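Local coordinates for ADP-ribosylating toxin CARDS (PDB 4TLV), which transfers ADP-ribose from NAD(+) to multiple target proteins in vitro and causes vacuolation and epithelial damage, acting as the main virulence factor of Mycoplasma pneumoniae, at residues 13-18 / 231-236; 63-68 / 218-223; 147-152 / 178-183; 151-156 / 172-177; 319-324 / 363-368. One frame throughout, in Å; residues are numbered along the deposited sequence.

In the fold
Contacts 1 to 4 lie in the ADP-ribosyltransferase part of the toxin and contact 5 in the beta-trefoil domain D2. Contacts 3 and 4 tie the same two strands, 146-156 and 168-181, into one hairpin; they share Leu-151, Val-152 and a water, and both are only partly buried, with charged side chains added to regular backbone pairing. Contact 1 is partly buried too, but turns on one aspartate between a strand end and a loop. Contacts 2 and 5 are buried and each sets a side-chain carbon over a tryptophan face. Phe-63 of contact 2 packs on the hairpin of contact 4, whose Thr-172 and Arg-174 reach Pro-368 of contact 5.

Contact 1 (13-18 / 231-236); sequences VDLRSP and ACPDWS
Val-13 meets the 231-236 loop through its carbonyl: Val-13 O lies 3.5 Å from Pro-233 CB, where strand 9-14, at the edge of the mono-ADP-ribosyltransferase sheet, gives way to a turn. At Asp-14, CG stands anti to the backbone N (chi1 -159°), and the carboxylate reaches that of Asp-234. The two OD1 atoms are modelled too close together, so their exact places are doubtful, as is the detail of the Asx turn in which Asp-14 OD1 accepts from Arg-16 N. Asp-14 OD2 is paired with Arg-12. Leu-15 N donates to Asp-234 OD2 at 2.9 Å (N-H...O 150°), on the syn side and slightly out of the carboxylate plane. The leucine side chain crosses the proline ring, with Leu-15 CD1 4.2 Å from Pro-233 CG. Arg-16 and Asp-234 then run past each other in opposite directions; Arg-16 NE lies 3.3 Å from Asp-234 OD1, a long salt bridge whose detail shares the doubt over OD1, while NH1 of the same guanidinium pairs with Glu-20. Just before Pro-233, Cys-232 is joined to Cys-249 by a disulfide in the inferred NAD(+)-binding region. The secure link is thus the backbone N-H of Leu-15 on Asp-234 OD2; two acids side by side would probably favour one of them holding a proton, and the arginine would favour the charged form of Asp-234.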
# COMPACT_ATOMS: atom_id res chain seq x y z
N VAL A 13 -11.71 11.17 6.59
CA VAL A 13 -11.89 12.61 6.38
C VAL A 13 -13.34 12.83 5.95
O VAL A 13 -13.84 12.16 5.05
CB VAL A 13 -10.91 13.14 5.29
CG1 VAL A 13 -11.21 14.62 4.94
CG2 VAL A 13 -9.45 12.95 5.74
N ASP A 14 -14.02 13.77 6.60
CA ASP A 14 -15.43 13.99 6.36
C ASP A 14 -15.68 15.48 6.53
O ASP A 14 -15.07 16.11 7.38
CB ASP A 14 -16.25 13.19 7.38
CG ASP A 14 -17.67 12.94 6.95
OD1 ASP A 14 -18.43 13.92 6.80
OD2 ASP A 14 -18.04 11.76 6.78
N LEU A 15 -16.56 16.06 5.72
CA LEU A 15 -16.81 17.50 5.81
C LEU A 15 -17.72 17.86 6.99
O LEU A 15 -17.78 19.02 7.40
CB LEU A 15 -17.35 18.04 4.49
CG LEU A 15 -16.24 18.42 3.50
CD1 LEU A 15 -15.45 17.21 3.06
CD2 LEU A 15 -16.78 19.17 2.29
N ARG A 16 -18.42 16.88 7.55
CA ARG A 16 -19.25 17.14 8.72
C ARG A 16 -18.40 17.47 9.94
O ARG A 16 -17.34 16.88 10.15
CB ARG A 16 -20.15 15.94 9.02
CG ARG A 16 -21.11 15.61 7.89
CD ARG A 16 -21.99 14.44 8.26
NE ARG A 16 -22.75 13.95 7.11
CZ ARG A 16 -23.98 14.34 6.81
NH1 ARG A 16 -24.61 15.22 7.59
NH2 ARG A 16 -24.59 13.85 5.74
N SER A 17 -18.87 18.42 10.74
CA SER A 17 -18.13 18.93 11.89
C SER A 17 -18.15 18.00 13.10
O SER A 17 -19.03 17.15 13.22
CB SER A 17 -18.71 20.29 12.31
OG SER A 17 -20.02 20.11 12.81
N PRO A 18 -17.18 18.15 13.99
CA PRO A 18 -17.17 17.27 15.17
C PRO A 18 -18.44 17.40 16.00
O PRO A 18 -18.86 16.42 16.63
CB PRO A 18 -15.94 17.76 15.94
CG PRO A 18 -15.02 18.26 14.87
CD PRO A 18 -15.93 18.92 13.87
N ALA A 231 -13.82 9.96 -1.93
CA ALA A 231 -13.83 11.30 -2.54
C ALA A 231 -15.12 12.10 -2.33
O ALA A 231 -15.13 13.33 -2.47
CB ALA A 231 -13.51 11.22 -4.01
N CYS A 232 -16.22 11.40 -2.03
CA CYS A 232 -17.51 12.06 -1.81
C CYS A 232 -18.06 11.64 -0.45
O CYS A 232 -19.10 10.98 -0.38
CB CYS A 232 -18.52 11.65 -2.89
SG CYS A 232 -17.88 11.48 -4.57
N PRO A 233 -17.37 12.03 0.64
CA PRO A 233 -17.67 11.49 1.97
C PRO A 233 -19.05 11.91 2.47
O PRO A 233 -19.56 11.27 3.38
CB PRO A 233 -16.61 12.12 2.88
CG PRO A 233 -15.93 13.18 2.07
CD PRO A 233 -16.25 12.99 0.62
N ASP A 234 -19.64 12.93 1.87
CA ASP A 234 -20.94 13.42 2.32
C ASP A 234 -21.99 13.46 1.21
O ASP A 234 -22.90 14.29 1.21
CB ASP A 234 -20.76 14.77 2.99
CG ASP A 234 -19.78 14.69 4.13
OD1 ASP A 234 -20.16 14.09 5.15
OD2 ASP A 234 -18.64 15.15 3.99
N TRP A 235 -21.85 12.53 0.28
CA TRP A 235 -22.78 12.35 -0.82
C TRP A 235 -24.24 12.36 -0.36
O TRP A 235 -24.59 11.68 0.61
CB TRP A 235 -22.48 11.01 -1.50
CG TRP A 235 -23.38 10.68 -2.63
CD1 TRP A 235 -24.60 10.08 -2.55
CD2 TRP A 235 -23.11 10.90 -4.01
NE1 TRP A 235 -25.12 9.92 -3.81
CE2 TRP A 235 -24.22 10.41 -4.73
CE3 TRP A 235 -22.04 11.45 -4.72
CZ2 TRP A 235 -24.30 10.47 -6.11
CZ3 TRP A 235 -22.11 11.50 -6.10
CH2 TRP A 235 -23.23 11.01 -6.78
N SER A 236 -25.09 13.11 -1.06
CA SER A 236 -26.53 13.17 -0.77
C SER A 236 -27.34 12.86 -2.03
O SER A 236 -26.90 13.16 -3.13
CB SER A 236 -26.94 14.56 -0.26
OG SER A 236 -26.63 14.72 1.11

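Contact 2 (63-68 / 218-223); sequences FGSWLR and ADVSEG
Ser-221 and Trp-66 meet where an Asx turn closes strand 214-219, in the region inferred to form the NAD(+)-binding pocket: Ser-221 N donates to Asp-219 OD1 at 3.0 Å, and the turn presents the serine to the 63-68 segment of the mono-ADP-ribosyltransferase domain. Here the packing is tight. Ser-221 OG, anti to its carbonyl carbon (chi1 -50°), accepts from Trp-66 N at 2.8 Å in a nearly straight bond (171°) and is also hydrogen-bonded to Glu-252. Ser-221 CB sits over the indole, 3.8 Å from the centroid of the five-membered ring, in a CH-pi contact. Next to it, Ser-65 OG, held by Phe-62 O, presses against Val-220, 3.2 Å from its CB. The looser side is toward Asp-219, whose nearest approach is Asp-219 O to Ser-65 OG at 4.4 Å; Asp-219 OD1, besides closing the turn, is hydrogen-bonded to Ser-268. Close and loose sides alike are buried. Glu-222 N bonds to Glu-271 of the KELED trafficking motif, and Glu-222 OE1 to Thr-433 in D2. The glutamate crosses the six-membered end of the indole at about a right angle, its carboxylate plane 39° from the ring plane and its CD 3.2 Å from Trp-66 CZ2.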
# COMPACT_ATOMS: atom_id res chain seq x y z
N PHE A 63 -8.14 14.30 -0.63
CA PHE A 63 -8.39 15.69 -0.26
C PHE A 63 -7.31 16.63 -0.82
O PHE A 63 -7.51 17.85 -0.87
CB PHE A 63 -8.50 15.78 1.28
CG PHE A 63 -9.13 17.04 1.77
CD1 PHE A 63 -10.46 17.32 1.50
CD2 PHE A 63 -8.41 17.94 2.54
CE1 PHE A 63 -11.05 18.48 1.98
CE2 PHE A 63 -8.99 19.10 3.01
CZ PHE A 63 -10.32 19.37 2.73
N GLY A 64 -6.19 16.07 -1.27
CA GLY A 64 -5.16 16.84 -1.94
C GLY A 64 -5.29 16.94 -3.46
O GLY A 64 -4.31 17.26 -4.15
N SER A 65 -6.48 16.64 -4.01
CA SER A 65 -6.70 16.76 -5.46
C SER A 65 -6.38 18.17 -5.94
O SER A 65 -6.68 19.14 -5.25
CB SER A 65 -8.17 16.49 -5.80
OG SER A 65 -8.50 15.14 -5.58
N TRP A 66 -5.80 18.28 -7.13
CA TRP A 66 -5.32 19.56 -7.62
C TRP A 66 -6.45 20.39 -8.23
O TRP A 66 -7.43 19.84 -8.73
CB TRP A 66 -4.23 19.35 -8.67
CG TRP A 66 -2.98 18.66 -8.16
CD1 TRP A 66 -2.73 18.19 -6.89
CD2 TRP A 66 -1.81 18.38 -8.93
NE1 TRP A 66 -1.47 17.65 -6.84
CE2 TRP A 66 -0.89 17.75 -8.07
CE3 TRP A 66 -1.46 18.61 -10.27
CZ2 TRP A 66 0.37 17.33 -8.52
CZ3 TRP A 66 -0.21 18.20 -10.70
CH2 TRP A 66 0.68 17.56 -9.83
N LEU A 67 -6.32 21.71 -8.18
CA LEU A 67 -7.42 22.58 -8.61
C LEU A 67 -7.25 23.02 -10.04
O LEU A 67 -6.14 23.08 -10.55
CB LEU A 67 -7.49 23.84 -7.73
CG LEU A 67 -7.58 23.66 -6.22
CD1 LEU A 67 -7.87 25.01 -5.58
CD2 LEU A 67 -8.65 22.67 -5.84
N ARG A 68 -8.35 23.38 -10.69
CA ARG A 68 -8.30 24.11 -11.95
C ARG A 68 -7.76 25.52 -11.70
O ARG A 68 -7.76 26.00 -10.57
CB ARG A 68 -9.69 24.21 -12.57
CG ARG A 68 -10.29 22.88 -12.98
CD ARG A 68 -11.69 23.07 -13.56
NE ARG A 68 -12.25 21.82 -14.05
CZ ARG A 68 -11.98 21.30 -15.25
NH1 ARG A 68 -11.16 21.92 -16.08
NH2 ARG A 68 -12.54 20.14 -15.61
N ALA A 218 -13.12 8.35 -9.00
CA ALA A 218 -12.75 9.75 -8.88
C ALA A 218 -11.26 9.92 -9.24
O ALA A 218 -10.39 9.21 -8.72
CB ALA A 218 -13.03 10.25 -7.47
N ASP A 219 -10.98 10.86 -10.14
CA ASP A 219 -9.61 11.20 -10.51
C ASP A 219 -9.08 12.21 -9.48
O ASP A 219 -9.57 13.35 -9.42
CB ASP A 219 -9.60 11.82 -11.91
CG ASP A 219 -8.22 12.19 -12.39
OD1 ASP A 219 -7.29 12.30 -11.56
OD2 ASP A 219 -8.06 12.35 -13.62
N VAL A 220 -8.10 11.81 -8.67
CA VAL A 220 -7.60 12.71 -7.63
C VAL A 220 -6.17 13.21 -7.87
O VAL A 220 -5.43 13.48 -6.92
CB VAL A 220 -7.77 12.11 -6.20
CG1 VAL A 220 -9.25 12.01 -5.85
CG2 VAL A 220 -7.07 10.73 -6.10
N SER A 221 -5.82 13.31 -9.15
CA SER A 221 -4.59 13.93 -9.65
C SER A 221 -3.43 12.95 -9.75
O SER A 221 -3.38 11.94 -9.05
CB SER A 221 -4.17 15.15 -8.83
OG SER A 221 -5.24 16.06 -8.67
N GLU A 222 -2.51 13.27 -10.66
CA GLU A 222 -1.31 12.48 -10.89
C GLU A 222 -1.62 11.01 -11.16
O GLU A 222 -0.86 10.12 -10.76
CB GLU A 222 -0.34 12.64 -9.73
CG GLU A 222 0.29 14.02 -9.73
CD GLU A 222 1.23 14.22 -8.58
OE1 GLU A 222 0.79 14.08 -7.41
OE2 GLU A 222 2.41 14.52 -8.85
N GLY A 223 -2.71 10.78 -11.86
CA GLY A 223 -3.05 9.44 -12.31
C GLY A 223 -3.76 8.60 -11.27
O GLY A 223 -4.11 7.44 -11.52

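Contact 3 (147-152 / 178-183); sequences RSAWLV and PEMHNP. With SO4 (sulfate ion), chain G.
Ala-149 and Met-180 form an antiparallel hydrogen-bonded pair: Ala-149 N donates to Met-180 O at 2.9 Å and Met-180 N to Ala-149 O at 2.8 Å. Two residues on, Asn-182 N gives a straight bond (174°) to Arg-147 O at 2.9 Å, coming in from above the carbonyl plane, while the Asn-182 amide serves Val-146 O and His-184 N. Ser-148 and His-181 are a non-hydrogen-bonded pair, joined instead through a water that donates to Ser-148 OG at 2.6 Å and is hydrogen-bonded to His-181 ND1 at 2.7 Å. Ser-148 OG is also hydrogen-bonded to the Glu-82 carboxylate, and lies 2.7 Å from Glu-179 OE2. A second water accepts from Leu-151 N and donates to Pro-178 O. The Arg-147 chain bends at chi3 (81°); NH1 and NH2 each bind an oxygen of a sulfate, probably from the crystallisation liquor, which Arg-8 also holds, and NE pairs with Glu-82. Glu-179 runs alongside Trp-150, its CG 3.2 Å above the indole plane toward the rim. Strand 146-156 lies between strands 168-181 and 76-84; toward the latter, Arg-147 and Ser-148 both face Glu-82 in a classic beta bulge. On the Ala-149/Met-180 face, Ala-149 packs on Pro-18 and Phe-22 of helix 18-24.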
# COMPACT_ATOMS: atom_id res chain seq x y z
N ARG A 147 -12.80 8.86 18.56
CA ARG A 147 -12.01 9.38 19.67
C ARG A 147 -11.64 10.85 19.51
O ARG A 147 -11.72 11.61 20.47
CB ARG A 147 -10.73 8.56 19.91
CG ARG A 147 -9.92 9.06 21.13
CD ARG A 147 -8.86 8.06 21.59
NE ARG A 147 -7.64 8.14 20.78
CZ ARG A 147 -6.48 7.58 21.13
NH1 ARG A 147 -6.39 6.91 22.27
NH2 ARG A 147 -5.43 7.71 20.34
N SER A 148 -11.21 11.23 18.30
CA SER A 148 -10.61 12.55 18.09
C SER A 148 -10.93 13.11 16.71
O SER A 148 -11.34 12.37 15.82
CB SER A 148 -9.08 12.46 18.22
OG SER A 148 -8.70 11.77 19.40
N ALA A 149 -10.71 14.41 16.55
CA ALA A 149 -10.80 15.04 15.24
C ALA A 149 -9.75 16.14 15.12
O ALA A 149 -9.36 16.73 16.13
CB ALA A 149 -12.17 15.62 15.02
N TRP A 150 -9.28 16.39 13.89
CA TRP A 150 -8.40 17.52 13.57
C TRP A 150 -8.97 18.25 12.37
O TRP A 150 -9.45 17.62 11.43
CB TRP A 150 -7.00 17.06 13.15
CG TRP A 150 -6.22 16.35 14.18
CD1 TRP A 150 -5.25 16.87 14.98
CD2 TRP A 150 -6.34 14.97 14.53
NE1 TRP A 150 -4.74 15.90 15.80
CE2 TRP A 150 -5.40 14.72 15.55
CE3 TRP A 150 -7.14 13.92 14.07
CZ2 TRP A 150 -5.24 13.46 16.12
CZ3 TRP A 150 -6.98 12.67 14.64
CH2 TRP A 150 -6.04 12.46 15.66
N LEU A 151 -8.90 19.58 12.39
CA LEU A 151 -9.23 20.36 11.20
C LEU A 151 -8.15 20.12 10.15
O LEU A 151 -6.97 20.18 10.46
CB LEU A 151 -9.29 21.85 11.55
CG LEU A 151 -9.48 22.79 10.36
CD1 LEU A 151 -10.82 22.56 9.67
CD2 LEU A 151 -9.33 24.24 10.80
N VAL A 152 -8.55 19.81 8.92
CA VAL A 152 -7.55 19.66 7.87
C VAL A 152 -7.88 20.61 6.74
O VAL A 152 -9.04 20.97 6.55
CB VAL A 152 -7.47 18.22 7.31
CG1 VAL A 152 -7.19 17.24 8.44
CG2 VAL A 152 -8.76 17.86 6.60
N PRO A 178 -5.16 22.16 17.17
CA PRO A 178 -4.96 21.07 18.12
C PRO A 178 -5.96 19.95 17.89
O PRO A 178 -6.99 20.13 17.25
CB PRO A 178 -5.28 21.72 19.47
CG PRO A 178 -6.04 23.02 19.14
CD PRO A 178 -6.22 23.07 17.64
N GLU A 179 -5.64 18.78 18.43
CA GLU A 179 -6.55 17.66 18.39
C GLU A 179 -7.77 17.98 19.24
O GLU A 179 -7.64 18.58 20.30
CB GLU A 179 -5.83 16.45 18.96
CG GLU A 179 -6.59 15.16 18.88
CD GLU A 179 -5.85 14.06 19.61
OE1 GLU A 179 -4.61 14.14 19.70
OE2 GLU A 179 -6.51 13.12 20.09
N MET A 180 -8.94 17.60 18.76
CA MET A 180 -10.16 17.76 19.53
C MET A 180 -10.64 16.40 20.03
O MET A 180 -10.84 15.48 19.23
CB MET A 180 -11.23 18.42 18.66
CG MET A 180 -10.86 19.81 18.17
SD MET A 180 -11.97 20.42 16.89
CE MET A 180 -11.16 19.79 15.42
N HIS A 181 -10.82 16.25 21.33
CA HIS A 181 -11.26 14.97 21.89
C HIS A 181 -12.78 14.87 22.02
O HIS A 181 -13.44 15.81 22.46
CB HIS A 181 -10.61 14.68 23.24
CG HIS A 181 -11.06 13.38 23.86
ND1 HIS A 181 -10.63 12.15 23.40
CD2 HIS A 181 -11.92 13.13 24.87
CE1 HIS A 181 -11.19 11.20 24.12
NE2 HIS A 181 -11.98 11.76 25.02
N ASN A 182 -13.33 13.71 21.65
CA ASN A 182 -14.76 13.47 21.75
C ASN A 182 -15.16 13.05 23.16
O ASN A 182 -14.76 11.98 23.63
CB ASN A 182 -15.16 12.38 20.77
CG ASN A 182 -16.63 12.07 20.82
OD1 ASN A 182 -17.41 12.77 21.46
ND2 ASN A 182 -17.04 11.01 20.12
N PRO A 183 -15.95 13.89 23.86
CA PRO A 183 -16.30 13.52 25.24
C PRO A 183 -17.18 12.26 25.30
O PRO A 183 -17.25 11.63 26.35
CB PRO A 183 -17.07 14.74 25.75
CG PRO A 183 -17.58 15.42 24.50
CD PRO A 183 -16.52 15.19 23.46
S SO4 G . -3.22 4.78 21.86
O1 SO4 G . -4.29 4.97 22.84
O2 SO4 G . -1.91 4.61 22.52
O3 SO4 G . -3.51 3.58 21.08
O4 SO4 G . -3.16 5.96 20.98
O HOH W 1 -8.39 12.49 21.93
O HOH W 2 -7.45 20.69 14.68

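Contact 4 (151-156 / 172-177); sequences LVDAVP and TTRINE
Antiparallel pairing within the hairpin of strands 146-156 and 168-181 makes this contact, with Asp-153 opposite Arg-174 and Val-155 opposite Thr-172 as hydrogen-bonded pairs of the ADP-ribosyltransferase sheet. Each pair exchanges two backbone bonds, and Asn-176 N adds another to Leu-151 O. Over the backbone of the first pair lies a side-on, two-pronged salt bridge. Arg-174 NE donates to Asp-153 OD1 at 3.1 Å, using the syn lone pair in an almost straight bond (172°), and Arg-174 NH2 to Asp-153 OD2 at 2.7 Å, on the syn side but somewhat out of the carboxylate plane. The carboxylate and guanidinium planes are only 10° apart, and both acceptor oxygens lie close to the guanidinium plane. Asp-153 CG is placed for this between its backbone N and carbonyl carbon (chi1 62°). Asn-176 ND2 adds weak bonds, to Asp-153 OD2 at 3.4 Å and to Leu-151 O at 3.3 Å. Val-155 crosses the arginine at about a right angle, its CG2 4.1 Å from Arg-174 CD. The other face is apolar where Val-152 CG1 and Ile-175 CG1 lie side by side, 4.1 Å apart. On that face Val-152 packs on Phe-63, on Leu-80 of strand 76-84 and on Ile-60 of helix 56-60, while on the salt-bridge face Val-155 and Thr-172 touch Ile-373 of D2.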
# COMPACT_ATOMS: atom_id res chain seq x y z
N LEU A 151 -8.90 19.58 12.39
CA LEU A 151 -9.23 20.36 11.20
C LEU A 151 -8.15 20.12 10.15
O LEU A 151 -6.97 20.18 10.46
CB LEU A 151 -9.29 21.85 11.55
CG LEU A 151 -9.48 22.79 10.36
CD1 LEU A 151 -10.82 22.56 9.67
CD2 LEU A 151 -9.33 24.24 10.80
N VAL A 152 -8.55 19.81 8.92
CA VAL A 152 -7.55 19.66 7.87
C VAL A 152 -7.88 20.61 6.74
O VAL A 152 -9.04 20.97 6.55
CB VAL A 152 -7.47 18.22 7.31
CG1 VAL A 152 -7.19 17.24 8.44
CG2 VAL A 152 -8.76 17.86 6.60
N ASP A 153 -6.86 21.04 6.02
CA ASP A 153 -7.09 21.90 4.86
C ASP A 153 -6.17 21.53 3.71
O ASP A 153 -5.15 20.84 3.89
CB ASP A 153 -6.99 23.39 5.24
CG ASP A 153 -5.61 23.78 5.75
OD1 ASP A 153 -4.64 23.05 5.46
OD2 ASP A 153 -5.48 24.82 6.42
N ALA A 154 -6.55 21.94 2.51
CA ALA A 154 -5.72 21.72 1.34
C ALA A 154 -5.23 23.09 0.92
O ALA A 154 -6.03 24.02 0.80
CB ALA A 154 -6.54 21.09 0.24
N VAL A 155 -3.93 23.22 0.69
CA VAL A 155 -3.34 24.48 0.25
C VAL A 155 -2.37 24.28 -0.91
O VAL A 155 -1.70 23.24 -1.01
CB VAL A 155 -2.61 25.17 1.42
CG1 VAL A 155 -3.60 25.53 2.51
CG2 VAL A 155 -1.53 24.25 1.97
N PRO A 156 -2.27 25.28 -1.80
CA PRO A 156 -1.33 25.14 -2.93
C PRO A 156 0.13 25.14 -2.46
O PRO A 156 0.48 25.84 -1.52
CB PRO A 156 -1.60 26.39 -3.79
CG PRO A 156 -2.34 27.35 -2.90
CD PRO A 156 -3.02 26.55 -1.82
N THR A 172 -1.30 20.49 -1.54
CA THR A 172 -0.99 19.51 -0.51
C THR A 172 -2.00 19.68 0.62
O THR A 172 -2.88 20.54 0.54
CB THR A 172 0.49 19.60 -0.05
OG1 THR A 172 0.81 18.46 0.75
CG2 THR A 172 0.76 20.88 0.74
N THR A 173 -1.92 18.84 1.64
CA THR A 173 -2.87 18.91 2.73
C THR A 173 -2.12 19.20 4.01
O THR A 173 -0.91 18.98 4.10
CB THR A 173 -3.66 17.60 2.89
OG1 THR A 173 -2.73 16.52 3.04
CG2 THR A 173 -4.50 17.34 1.63
N ARG A 174 -2.83 19.72 5.00
CA ARG A 174 -2.25 19.97 6.30
C ARG A 174 -3.19 19.46 7.39
O ARG A 174 -4.40 19.65 7.30
CB ARG A 174 -1.98 21.46 6.50
CG ARG A 174 -0.97 22.04 5.52
CD ARG A 174 -0.65 23.48 5.88
NE ARG A 174 -1.88 24.24 6.08
CZ ARG A 174 -1.93 25.46 6.60
NH1 ARG A 174 -0.81 26.07 6.96
NH2 ARG A 174 -3.10 26.07 6.74
N ILE A 175 -2.62 18.80 8.39
CA ILE A 175 -3.40 18.44 9.56
C ILE A 175 -3.12 19.47 10.66
O ILE A 175 -2.03 19.53 11.22
CB ILE A 175 -3.08 17.01 10.03
CG1 ILE A 175 -3.28 16.03 8.87
CG2 ILE A 175 -3.96 16.63 11.24
CD1 ILE A 175 -2.87 14.61 9.19
N ASN A 176 -4.12 20.29 10.95
CA ASN A 176 -3.92 21.38 11.90
C ASN A 176 -4.11 20.97 13.37
O ASN A 176 -5.06 20.26 13.71
CB ASN A 176 -4.86 22.52 11.53
CG ASN A 176 -4.61 23.02 10.12
OD1 ASN A 176 -3.50 23.46 9.79
ND2 ASN A 176 -5.63 22.92 9.26
N GLU A 177 -3.20 21.42 14.23
CA GLU A 177 -3.40 21.35 15.68
C GLU A 177 -4.48 22.36 16.03
O GLU A 177 -4.71 23.30 15.27
CB GLU A 177 -2.12 21.67 16.45
CG GLU A 177 -0.93 20.79 16.11
CD GLU A 177 -1.21 19.31 16.30
OE1 GLU A 177 -2.16 18.95 17.01
OE2 GLU A 177 -0.45 18.49 15.72
O HOH W 2 -7.45 20.69 14.68

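Contact 5 (319-324 / 363-368); sequences VYQRIC and KWKMTP
Ile-323 and Trp-364 cross at about a right angle, the isoleucine tip lying over one face of the indole. Its CD1 is 3.7 Å from the centroid of the five-membered ring of Trp-364, a CH-pi contact 21° off the ring normal and nearest Trp-364 CG and CD1. The same Ile-323 CD1 also meets Met-366 CE at 3.8 Å, so the methyl group is shared by the ring and the methionine tip. Gln-321 in turn crosses Lys-363 at about a right angle and lies alongside Lys-365, pointing the same way; its NE2 donates to Trp-364 O at 3.2 Å, from well above that carbonyl plane, and is also bonded to Glu-381. In the beta-trefoil of D2 the turn between strands 315-317 and 323-325 here packs against the start of strand 364-368. The backbone contributes directly, Trp-364 N donating to Gln-321 O at 2.9 Å. The Lys-363 chain passes by Tyr-320 O and bends at its last torsion (chi4 -52°), placing NZ 2.9 Å from Tyr-320 O, in the carbonyl plane and on a lone pair; Val-357 O is a second acceptor for the amine of this buried lysine. A water in the plane of the indole accepts from Ile-323 N at 2.8 Å and, weakly, from Trp-364 NE1, which bonds to Leu-337 O as well.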
# COMPACT_ATOMS: atom_id res chain seq x y z
N VAL A 319 1.62 6.90 -3.83
CA VAL A 319 0.49 6.85 -2.90
C VAL A 319 0.65 5.79 -1.82
O VAL A 319 -0.13 5.78 -0.86
CB VAL A 319 -0.83 6.58 -3.64
CG1 VAL A 319 -1.33 7.87 -4.32
CG2 VAL A 319 -0.65 5.44 -4.65
N TYR A 320 1.67 4.94 -1.95
CA TYR A 320 2.04 4.02 -0.86
C TYR A 320 3.03 4.71 0.07
O TYR A 320 3.55 4.10 1.00
CB TYR A 320 2.66 2.73 -1.43
CG TYR A 320 1.68 1.92 -2.24
CD1 TYR A 320 0.69 1.18 -1.62
CD2 TYR A 320 1.73 1.92 -3.62
CE1 TYR A 320 -0.24 0.45 -2.37
CE2 TYR A 320 0.82 1.20 -4.36
CZ TYR A 320 -0.16 0.47 -3.73
OH TYR A 320 -1.06 -0.26 -4.48
N GLN A 321 3.28 5.99 -0.20
CA GLN A 321 4.24 6.80 0.56
C GLN A 321 5.72 6.52 0.26
O GLN A 321 6.59 6.95 1.01
CB GLN A 321 3.99 6.70 2.09
CG GLN A 321 2.64 7.22 2.54
CD GLN A 321 2.49 7.22 4.06
OE1 GLN A 321 1.63 6.36 4.57
NE2 GLN A 321 3.15 7.99 4.78
N ARG A 322 6.00 5.83 -0.85
CA ARG A 322 7.37 5.45 -1.16
C ARG A 322 8.03 6.52 -1.99
O ARG A 322 7.40 7.16 -2.82
CB ARG A 322 7.41 4.13 -1.92
CG ARG A 322 6.66 2.98 -1.21
CD ARG A 322 6.69 1.71 -2.09
NE ARG A 322 5.92 1.89 -3.32
CZ ARG A 322 5.57 0.88 -4.12
NH1 ARG A 322 5.92 -0.36 -3.81
NH2 ARG A 322 4.90 1.11 -5.26
N ILE A 323 9.32 6.73 -1.76
CA ILE A 323 10.09 7.58 -2.66
C ILE A 323 10.88 6.66 -3.58
O ILE A 323 11.81 5.98 -3.13
CB ILE A 323 11.05 8.50 -1.85
CG1 ILE A 323 10.26 9.37 -0.88
CG2 ILE A 323 11.90 9.35 -2.80
CD1 ILE A 323 11.12 10.00 0.23
N CYS A 324 10.51 6.62 -4.86
CA CYS A 324 11.07 5.65 -5.79
C CYS A 324 11.96 6.31 -6.83
O CYS A 324 11.67 7.43 -7.26
CB CYS A 324 9.96 4.92 -6.56
SG CYS A 324 8.66 4.18 -5.58
N LYS A 363 8.09 3.87 3.85
CA LYS A 363 7.04 4.89 3.86
C LYS A 363 7.51 6.20 4.49
O LYS A 363 8.15 6.21 5.55
CB LYS A 363 5.78 4.36 4.54
CG LYS A 363 5.19 3.11 3.82
CD LYS A 363 3.80 2.78 4.38
CE LYS A 363 3.22 1.51 3.76
NZ LYS A 363 3.24 1.52 2.24
N TRP A 364 7.18 7.31 3.82
CA TRP A 364 7.67 8.64 4.17
C TRP A 364 6.52 9.64 4.18
O TRP A 364 5.57 9.48 3.42
CB TRP A 364 8.69 9.11 3.14
CG TRP A 364 9.87 8.18 3.01
CD1 TRP A 364 10.02 7.14 2.12
CD2 TRP A 364 11.05 8.18 3.82
NE1 TRP A 364 11.22 6.51 2.33
CE2 TRP A 364 11.88 7.14 3.36
CE3 TRP A 364 11.49 8.98 4.89
CZ2 TRP A 364 13.13 6.85 3.94
CZ3 TRP A 364 12.75 8.71 5.46
CH2 TRP A 364 13.55 7.66 4.98
N LYS A 365 6.61 10.65 5.04
CA LYS A 365 5.63 11.74 5.06
C LYS A 365 6.39 13.00 4.70
O LYS A 365 7.57 13.11 5.03
CB LYS A 365 5.05 11.93 6.47
CG LYS A 365 4.02 10.91 6.92
CD LYS A 365 3.77 11.07 8.44
CE LYS A 365 5.10 11.00 9.19
NZ LYS A 365 4.99 11.06 10.68
N MET A 366 5.73 13.94 4.03
CA MET A 366 6.34 15.22 3.71
C MET A 366 5.45 16.35 4.18
O MET A 366 4.34 16.53 3.67
CB MET A 366 6.60 15.33 2.22
CG MET A 366 7.47 14.19 1.70
SD MET A 366 8.12 14.57 0.09
CE MET A 366 8.84 12.99 -0.34
N THR A 367 5.92 17.11 5.16
CA THR A 367 5.03 18.06 5.82
C THR A 367 5.58 19.49 5.73
O THR A 367 6.74 19.74 6.07
CB THR A 367 4.83 17.67 7.30
OG1 THR A 367 6.08 17.75 7.98
CG2 THR A 367 4.35 16.24 7.40
N PRO A 368 4.75 20.43 5.25
CA PRO A 368 5.22 21.80 5.00
C PRO A 368 5.58 22.43 6.34
O PRO A 368 4.85 22.22 7.29
CB PRO A 368 3.99 22.51 4.41
CG PRO A 368 2.90 21.49 4.33
CD PRO A 368 3.29 20.30 5.13
O HOH W 3 10.51 4.68 -0.21